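Local coordinates for phosphoribosylglycinamide synthetase (PDB 4DIM), which probably acts as an ATP-dependent, metal-binding ligase of the ATP-grasp type, the class to which phosphoribosylglycinamide synthetases belong, at residues 15-24 with 43-51; 209-217 with 226-234. All coordinates share one frame; numbering follows the deposited sequence.

Contact 1: residues 15-24 with 43-51; sequences AGRGQLGLYK and KPCLNLADE
Leu-20 packs on Cys-45 and Tyr-23 on Leu-48 where the first turn of helix 20-29 (residues 20-24) runs almost parallel to helix 43-48, the axes of these short segments inclined at 17° and 9.2 Å apart at the closest. Cys-45 lies at the centre of the contact, its short side chain bringing the sulfur close to the glycine turn and to Leu-20 at once. With SG beside the backbone N and anti to the carbonyl carbon (chi1 -67°), the sulfur lies 3.4 Å from Leu-20 CB and 3.3 Å from the carbonyl oxygen O of Gly-16. Its CB sits over one face of the Tyr-23 ring in a CH-pi contact, 4.3 Å from the centroid and displaced toward the rim, while SG makes an oblique sulfur-aromatic approach to the same ring.

The glycines Gly-16, Gly-18 and Gly-21 run from the turn after strand 9-13 into the start of helix 20-29 and match a GxGxxG pattern, consistent with the strand-turn-helix opening of a Rossmann-like N-terminal domain. Ala-15, in the turn, is small enough to bring its CB within 4.1 Å of Cys-45 CB. Farther along the helices, Leu-48 makes its closer contacts through CD1, which lies 3.7 Å from Tyr-23 CB and also meets Leu-20 O and Lys-24 N; CD2 lies against Lys-24 CA. Tyrosine suits this buried site, its flat ring packing against Cys-45 and, obliquely, Ala-49 CB, while its OH hydrogen-bonds to the backbone oxygen of Gly-14, the residue just after strand 9-13.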
loop_
_atom_site.group_PDB
_atom_site.type_symbol
_atom_site.label_atom_id
_atom_site.label_comp_id
_atom_site.label_asym_id
_atom_site.label_seq_id
_atom_site.Cartn_x
_atom_site.Cartn_y
_atom_site.Cartn_z
ATOM N N ALA A 15 -9.597 -11.731 2.008
ATOM C CA ALA A 15 -9.143 -12.593 3.106
ATOM C C ALA A 15 -7.873 -13.341 2.752
ATOM O O ALA A 15 -7.765 -14.513 3.070
ATOM C CB ALA A 15 -10.235 -13.552 3.522
ATOM N N GLY A 16 -6.877 -12.625 2.226
ATOM C CA GLY A 16 -5.545 -13.164 1.949
ATOM C C GLY A 16 -4.607 -13.205 3.158
ATOM O O GLY A 16 -4.873 -12.584 4.184
ATOM N N ARG A 17 -3.473 -13.940 3.059
ATOM C CA ARG A 17 -2.475 -14.011 4.174
ATOM C C ARG A 17 -2.089 -12.603 4.678
ATOM O O ARG A 17 -2.030 -12.374 5.886
ATOM C CB ARG A 17 -1.207 -14.832 3.796
ATOM C CG ARG A 17 -0.087 -14.061 3.081
ATOM C CD ARG A 17 0.900 -14.977 2.352
ATOM N NE ARG A 17 1.795 -14.205 1.478
ATOM C CZ ARG A 17 2.677 -14.723 0.619
ATOM N NH1 ARG A 17 2.811 -16.044 0.499
ATOM N NH2 ARG A 17 3.435 -13.922 -0.125
ATOM N N GLY A 18 -1.993 -11.651 3.768
ATOM C CA GLY A 18 -1.681 -10.273 4.132
ATOM C C GLY A 18 -2.808 -9.479 4.750
ATOM O O GLY A 18 -2.673 -8.267 4.881
ATOM N N GLN A 19 -3.935 -10.115 5.140
ATOM C CA GLN A 19 -5.054 -9.366 5.711
ATOM C C GLN A 19 -5.556 -9.909 7.039
ATOM O O GLN A 19 -6.536 -9.363 7.541
ATOM C CB GLN A 19 -6.169 -9.347 4.707
ATOM C CG GLN A 19 -5.719 -8.618 3.445
ATOM C CD GLN A 19 -6.839 -8.503 2.488
ATOM O OE1 GLN A 19 -6.924 -9.342 1.558
ATOM N NE2 GLN A 19 -7.752 -7.520 2.776
ATOM N N LEU A 20 -4.797 -10.833 7.699
ATOM C CA LEU A 20 -5.241 -11.423 8.955
ATOM C C LEU A 20 -5.154 -10.496 10.169
ATOM O O LEU A 20 -5.746 -10.824 11.195
ATOM C CB LEU A 20 -4.561 -12.782 9.266
ATOM C CG LEU A 20 -3.062 -12.948 9.499
ATOM C CD1 LEU A 20 -2.536 -12.147 10.756
ATOM C CD2 LEU A 20 -2.745 -14.447 9.686
ATOM N N GLY A 21 -4.464 -9.369 10.062
ATOM C CA GLY A 21 -4.306 -8.442 11.176
ATOM C C GLY A 21 -5.588 -7.726 11.536
ATOM O O GLY A 21 -5.892 -7.481 12.712
ATOM N N LEU A 22 -6.337 -7.385 10.511
ATOM C CA LEU A 22 -7.602 -6.731 10.705
ATOM C C LEU A 22 -8.663 -7.713 11.216
ATOM O O LEU A 22 -9.519 -7.317 12.009
ATOM C CB LEU A 22 -7.989 -6.096 9.405
ATOM C CG LEU A 22 -9.180 -5.238 9.382
ATOM C CD1 LEU A 22 -9.017 -4.038 10.312
ATOM C CD2 LEU A 22 -9.408 -4.780 8.008
ATOM N N TYR A 23 -8.585 -8.990 10.815
ATOM C CA TYR A 23 -9.471 -10.040 11.321
ATOM C C TYR A 23 -9.165 -10.302 12.790
ATOM O O TYR A 23 -10.068 -10.508 13.597
ATOM C CB TYR A 23 -9.329 -11.338 10.500
ATOM C CG TYR A 23 -10.021 -11.297 9.159
ATOM C CD1 TYR A 23 -11.366 -11.653 9.030
ATOM C CD2 TYR A 23 -9.336 -10.931 8.014
ATOM C CE1 TYR A 23 -12.017 -11.601 7.797
ATOM C CE2 TYR A 23 -9.974 -10.888 6.770
ATOM C CZ TYR A 23 -11.308 -11.258 6.663
ATOM O OH TYR A 23 -11.974 -11.176 5.469
ATOM N N LYS A 24 -7.895 -10.280 13.139
ATOM C CA LYS A 24 -7.446 -10.514 14.511
ATOM C C LYS A 24 -7.903 -9.359 15.430
ATOM O O LYS A 24 -8.432 -9.597 16.512
ATOM C CB LYS A 24 -5.908 -10.662 14.532
ATOM C CG LYS A 24 -5.384 -11.282 15.826
ATOM C CD LYS A 24 -3.917 -10.956 16.114
ATOM C CE LYS A 24 -3.740 -9.817 17.101
ATOM N NZ LYS A 24 -2.305 -9.508 17.372
ATOM N N LYS A 43 -6.792 -19.629 5.160
ATOM C CA LYS A 43 -7.486 -20.397 6.208
ATOM C C LYS A 43 -7.452 -19.678 7.595
ATOM O O LYS A 43 -8.537 -19.441 8.139
ATOM C CB LYS A 43 -6.931 -21.833 6.299
ATOM C CG LYS A 43 -7.267 -22.699 5.068
ATOM C CD LYS A 43 -6.510 -24.044 5.060
ATOM C CE LYS A 43 -6.143 -24.565 3.682
ATOM N NZ LYS A 43 -7.272 -25.253 3.004
ATOM N N PRO A 44 -6.285 -19.240 8.152
ATOM C CA PRO A 44 -6.299 -18.500 9.440
ATOM C C PRO A 44 -7.212 -17.252 9.468
ATOM O O PRO A 44 -7.752 -16.945 10.534
ATOM C CB PRO A 44 -4.838 -18.095 9.637
ATOM C CG PRO A 44 -4.065 -19.061 8.865
ATOM C CD PRO A 44 -4.904 -19.466 7.686
ATOM N N CYS A 45 -7.404 -16.541 8.319
ATOM C CA CYS A 45 -8.352 -15.411 8.229
ATOM C C CYS A 45 -9.776 -15.965 8.370
ATOM O O CYS A 45 -10.578 -15.416 9.130
ATOM C CB CYS A 45 -8.193 -14.634 6.918
ATOM S SG CYS A 45 -6.615 -13.744 6.734
ATOM N N LEU A 46 -10.072 -17.085 7.650
ATOM C CA LEU A 46 -11.380 -17.765 7.674
ATOM C C LEU A 46 -11.649 -18.406 9.033
ATOM O O LEU A 46 -12.813 -18.552 9.417
ATOM C CB LEU A 46 -11.486 -18.848 6.570
ATOM C CG LEU A 46 -11.323 -18.400 5.103
ATOM C CD1 LEU A 46 -11.674 -19.538 4.148
ATOM C CD2 LEU A 46 -12.137 -17.156 4.793
ATOM N N ASN A 47 -10.591 -18.796 9.752
ATOM C CA ASN A 47 -10.745 -19.368 11.082
ATOM C C ASN A 47 -10.923 -18.234 12.114
ATOM O O ASN A 47 -11.462 -18.481 13.190
ATOM C CB ASN A 47 -9.585 -20.303 11.406
ATOM C CG ASN A 47 -9.621 -21.561 10.536
ATOM O OD1 ASN A 47 -10.651 -22.253 10.431
ATOM N ND2 ASN A 47 -8.508 -21.894 9.880
ATOM N N LEU A 48 -10.522 -16.990 11.769
ATOM C CA LEU A 48 -10.782 -15.798 12.591
ATOM C C LEU A 48 -12.177 -15.275 12.281
ATOM O O LEU A 48 -12.833 -14.748 13.184
ATOM C CB LEU A 48 -9.758 -14.661 12.353
ATOM C CG LEU A 48 -8.393 -14.776 13.038
ATOM C CD1 LEU A 48 -7.350 -13.857 12.347
ATOM C CD2 LEU A 48 -8.501 -14.445 14.531
ATOM N N ALA A 49 -12.623 -15.387 10.994
ATOM C CA ALA A 49 -13.948 -14.899 10.573
ATOM C C ALA A 49 -15.081 -15.725 11.131
ATOM O O ALA A 49 -15.009 -16.956 11.136
ATOM C CB ALA A 49 -14.063 -14.860 9.058
ATOM N N ASP A 50 -16.141 -15.042 11.579
ATOM C CA ASP A 50 -17.351 -15.690 12.091
ATOM C C ASP A 50 -18.245 -16.163 10.910
ATOM O O ASP A 50 -18.894 -17.206 11.008
ATOM C CB ASP A 50 -18.144 -14.735 13.004
ATOM C CG ASP A 50 -17.411 -14.277 14.247
ATOM O OD1 ASP A 50 -16.192 -14.046 14.160
ATOM O OD2 ASP A 50 -18.076 -14.093 15.301
ATOM N N GLU A 51 -18.266 -15.387 9.809
ATOM C CA GLU A 51 -19.051 -15.649 8.602
ATOM C C GLU A 51 -18.181 -15.533 7.337
ATOM O O GLU A 51 -17.127 -14.908 7.374
ATOM C CB GLU A 51 -20.186 -14.603 8.518
ATOM C CG GLU A 51 -21.539 -15.101 8.077
ATOM C CD GLU A 51 -22.631 -14.137 8.494
ATOM O OE1 GLU A 51 -22.763 -13.898 9.717
ATOM O OE2 GLU A 51 -23.314 -13.576 7.605
#

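Contact 2: residues 209-217 with 226-234; sequences FVMPHGDET and VGHYVPLDV
Gly-214 and Tyr-229 form a hydrogen-bonded antiparallel pair in the hairpin of strands 206-219 and 223-230, with Gly-214 N donating to Tyr-229 O at 2.9 Å. Farther along, Val-226 and Gly-227 both face Glu-216 in a classic beta bulge. Glu-216 O accepts from both their backbone nitrogens, which approach from the same face of its carbonyl plane, and Glu-216 N donates to Gly-227 O.

Polar side chains add to this ladder. His-228 ND1 donates to Gly-214 O at 3.2 Å, and Tyr-229 N reaches that oxygen from the opposite face of its plane. The same ND1 bonds weakly to Asp-215 OD1 (3.1 Å), at the edge of the imidazole, the carboxylate turned 89° from the ring. His-213 ND1 also donates weakly to Asp-215 OD1. Glu-216, crossing Tyr-229, has its salt bridge with Arg-327 on strand 323-329.

In a CH-pi contact, Gly-214 CA lies against one face of the Tyr-229 ring, 3.6 Å from its centroid. Chi1 of 60° carries the phenol over the neighbouring strand; glycine suits the place because a CB here would point into the ring.

Among apolar contacts, Leu-232 CD2 meets Pro-212 CB. Met-211, present as selenomethionine, bends at chi3 (77°) and lays its terminal methyl CE 3.6 Å from Val-230 CG1.

With ND1 donating, His-213 NE2 would accept from Gln-199 NE2, consistent with a neutral ring protonated on ND1. The two ND1 groups, though weakly bonded, would tend to favour the carboxylate form of Asp-215.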
loop_
_atom_site.group_PDB
_atom_site.type_symbol
_atom_site.label_atom_id
_atom_site.label_comp_id
_atom_site.label_asym_id
_atom_site.label_seq_id
_atom_site.Cartn_x
_atom_site.Cartn_y
_atom_site.Cartn_z
ATOM N N PHE A 209 -1.788 11.785 11.258
ATOM C CA PHE A 209 -0.354 11.740 11.051
ATOM C C PHE A 209 0.013 11.490 9.591
ATOM O O PHE A 209 -0.821 11.154 8.766
ATOM C CB PHE A 209 0.273 10.630 11.936
ATOM C CG PHE A 209 -0.153 9.236 11.554
ATOM C CD1 PHE A 209 0.489 8.550 10.545
ATOM C CD2 PHE A 209 -1.184 8.604 12.223
ATOM C CE1 PHE A 209 0.087 7.279 10.190
ATOM C CE2 PHE A 209 -1.604 7.347 11.840
ATOM C CZ PHE A 209 -0.956 6.689 10.835
ATOM N N VAL A 210 1.279 11.677 9.300
ATOM C CA VAL A 210 1.927 11.304 8.058
ATOM C C VAL A 210 3.245 10.680 8.512
ATOM O O VAL A 210 4.043 11.327 9.199
ATOM C CB VAL A 210 2.091 12.407 6.996
ATOM C CG1 VAL A 210 2.606 11.812 5.697
ATOM C CG2 VAL A 210 0.768 13.113 6.744
HETATM N N MSE A 211 3.398 9.379 8.241
HETATM C CA MSE A 211 4.583 8.655 8.646
HETATM C C MSE A 211 5.407 8.214 7.429
HETATM O O MSE A 211 5.150 7.145 6.883
HETATM C CB MSE A 211 4.197 7.426 9.481
HETATM C CG MSE A 211 5.418 6.752 10.156
HETATM SE SE MSE A 211 4.973 4.979 10.779
HETATM C CE MSE A 211 5.028 4.198 9.149
ATOM N N PRO A 212 6.486 8.947 7.091
ATOM C CA PRO A 212 7.377 8.487 6.012
ATOM C C PRO A 212 8.027 7.146 6.337
ATOM O O PRO A 212 8.181 6.793 7.495
ATOM C CB PRO A 212 8.422 9.615 5.911
ATOM C CG PRO A 212 7.726 10.807 6.457
ATOM C CD PRO A 212 6.847 10.307 7.542
ATOM N N HIS A 213 8.338 6.363 5.309
ATOM C CA HIS A 213 8.981 5.069 5.530
ATOM C C HIS A 213 9.838 4.648 4.343
ATOM O O HIS A 213 9.647 5.082 3.193
ATOM C CB HIS A 213 7.976 3.948 5.891
ATOM C CG HIS A 213 6.834 3.801 4.949
ATOM N ND1 HIS A 213 6.969 3.116 3.750
ATOM C CD2 HIS A 213 5.549 4.213 5.082
ATOM C CE1 HIS A 213 5.794 3.203 3.159
ATOM N NE2 HIS A 213 4.897 3.832 3.942
ATOM N N GLY A 214 10.833 3.851 4.669
ATOM C CA GLY A 214 11.784 3.359 3.693
ATOM C C GLY A 214 11.231 2.158 2.982
ATOM O O GLY A 214 10.434 1.417 3.556
ATOM N N ASP A 215 11.621 1.995 1.717
ATOM C CA ASP A 215 11.133 0.927 0.852
ATOM C C ASP A 215 12.299 0.098 0.306
ATOM O O ASP A 215 13.003 0.553 -0.590
ATOM C CB ASP A 215 10.319 1.547 -0.314
ATOM C CG ASP A 215 8.981 2.240 0.041
ATOM O OD1 ASP A 215 8.541 2.157 1.231
ATOM O OD2 ASP A 215 8.350 2.823 -0.882
ATOM N N GLU A 216 12.520 -1.115 0.867
ATOM C CA GLU A 216 13.554 -2.050 0.362
ATOM C C GLU A 216 12.957 -2.873 -0.783
ATOM O O GLU A 216 11.783 -3.247 -0.751
ATOM C CB GLU A 216 14.103 -2.946 1.451
ATOM C CG GLU A 216 14.928 -2.188 2.462
ATOM C CD GLU A 216 15.337 -2.992 3.677
ATOM O OE1 GLU A 216 14.784 -4.101 3.864
ATOM O OE2 GLU A 216 16.214 -2.523 4.443
ATOM N N THR A 217 13.732 -3.093 -1.822
ATOM C CA THR A 217 13.179 -3.756 -2.998
ATOM C C THR A 217 14.161 -4.830 -3.572
ATOM O O THR A 217 15.353 -4.837 -3.251
ATOM C CB THR A 217 12.801 -2.622 -3.996
ATOM O OG1 THR A 217 11.661 -2.992 -4.766
ATOM C CG2 THR A 217 13.952 -2.188 -4.870
ATOM N N VAL A 226 10.270 -5.770 -0.891
ATOM C CA VAL A 226 10.681 -6.864 0.023
ATOM C C VAL A 226 11.004 -6.388 1.449
ATOM O O VAL A 226 11.324 -7.210 2.310
ATOM C CB VAL A 226 11.864 -7.649 -0.553
ATOM C CG1 VAL A 226 11.525 -8.193 -1.923
ATOM C CG2 VAL A 226 13.114 -6.788 -0.606
ATOM N N GLY A 227 10.892 -5.100 1.709
ATOM C CA GLY A 227 11.131 -4.602 3.052
ATOM C C GLY A 227 10.679 -3.173 3.256
ATOM O O GLY A 227 10.582 -2.380 2.307
ATOM N N HIS A 228 10.383 -2.864 4.517
ATOM C CA HIS A 228 9.973 -1.539 4.934
ATOM C C HIS A 228 10.638 -1.234 6.249
ATOM O O HIS A 228 11.017 -2.154 6.981
ATOM C CB HIS A 228 8.439 -1.412 5.032
ATOM C CG HIS A 228 7.775 -1.441 3.695
ATOM N ND1 HIS A 228 7.852 -0.371 2.828
ATOM C CD2 HIS A 228 7.094 -2.429 3.095
ATOM C CE1 HIS A 228 7.200 -0.728 1.751
ATOM N NE2 HIS A 228 6.745 -1.968 1.858
ATOM N N TYR A 229 10.820 0.059 6.533
ATOM C CA TYR A 229 11.411 0.442 7.791
ATOM C C TYR A 229 11.060 1.837 8.167
ATOM O O TYR A 229 10.741 2.662 7.345
ATOM C CB TYR A 229 12.946 0.284 7.771
ATOM C CG TYR A 229 13.660 1.104 6.721
ATOM C CD1 TYR A 229 13.980 0.554 5.481
ATOM C CD2 TYR A 229 14.099 2.403 6.996
ATOM C CE1 TYR A 229 14.662 1.296 4.514
ATOM C CE2 TYR A 229 14.794 3.146 6.050
ATOM C CZ TYR A 229 15.093 2.582 4.813
ATOM O OH TYR A 229 15.682 3.320 3.820
ATOM N N VAL A 230 11.190 2.092 9.444
ATOM C CA VAL A 230 11.040 3.402 10.056
ATOM C C VAL A 230 12.187 3.516 11.026
ATOM O O VAL A 230 12.621 2.507 11.586
ATOM C CB VAL A 230 9.670 3.684 10.721
ATOM C CG1 VAL A 230 8.582 3.876 9.675
ATOM C CG2 VAL A 230 9.286 2.606 11.730
ATOM N N PRO A 231 12.775 4.703 11.166
ATOM C CA PRO A 231 12.455 5.961 10.490
ATOM C C PRO A 231 13.225 6.067 9.189
ATOM O O PRO A 231 14.247 5.398 8.977
ATOM C CB PRO A 231 12.904 6.997 11.516
ATOM C CG PRO A 231 14.159 6.384 12.085
ATOM C CD PRO A 231 13.938 4.877 12.066
ATOM N N LEU A 232 12.723 6.919 8.314
ATOM C CA LEU A 232 13.350 7.195 7.012
ATOM C C LEU A 232 14.580 8.058 7.249
ATOM O O LEU A 232 14.485 9.042 7.987
ATOM C CB LEU A 232 12.325 7.909 6.109
ATOM C CG LEU A 232 12.735 8.133 4.686
ATOM C CD1 LEU A 232 12.897 6.791 3.933
ATOM C CD2 LEU A 232 11.770 9.086 4.009
ATOM N N ASP A 233 15.734 7.678 6.683
ATOM C CA ASP A 233 16.961 8.447 6.889
ATOM C C ASP A 233 17.041 9.616 5.894
ATOM O O ASP A 233 17.666 9.538 4.815
ATOM C CB ASP A 233 18.226 7.588 6.816
ATOM C CG ASP A 233 19.479 8.388 7.171
ATOM O OD1 ASP A 233 20.399 8.461 6.322
ATOM O OD2 ASP A 233 19.504 9.012 8.268
ATOM N N VAL A 234 16.382 10.708 6.294
ATOM C CA VAL A 234 16.365 11.976 5.575
ATOM C C VAL A 234 16.394 13.098 6.593
ATOM O O VAL A 234 16.102 12.886 7.777
ATOM C CB VAL A 234 15.136 12.095 4.643
ATOM C CG1 VAL A 234 15.258 11.169 3.435
ATOM C CG2 VAL A 234 13.825 11.852 5.398
#

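In the fold
From the N terminus, the chain leaves strand 9-13, turns into helix 20-29, and contact 1 closes the path through strand 32-37 of the parallel sheet, bringing helices 20-29 and 43-48 side by side. Well over a hundred residues later, strand 206-219 doubles back through a tight turn into strand 223-230, and contact 2 closes that hairpin in the large antiparallel sheet, within the ATP-grasp family region. The two loops follow in series, neither nesting nor crossing. The centres of contact 1 and contact 2 lie about 26 Å apart. Contact 1 thus joins the glycine turn and neighbouring helices of the N-terminal unit, whereas contact 2 joins adjacent strands inside the eight-stranded sheet.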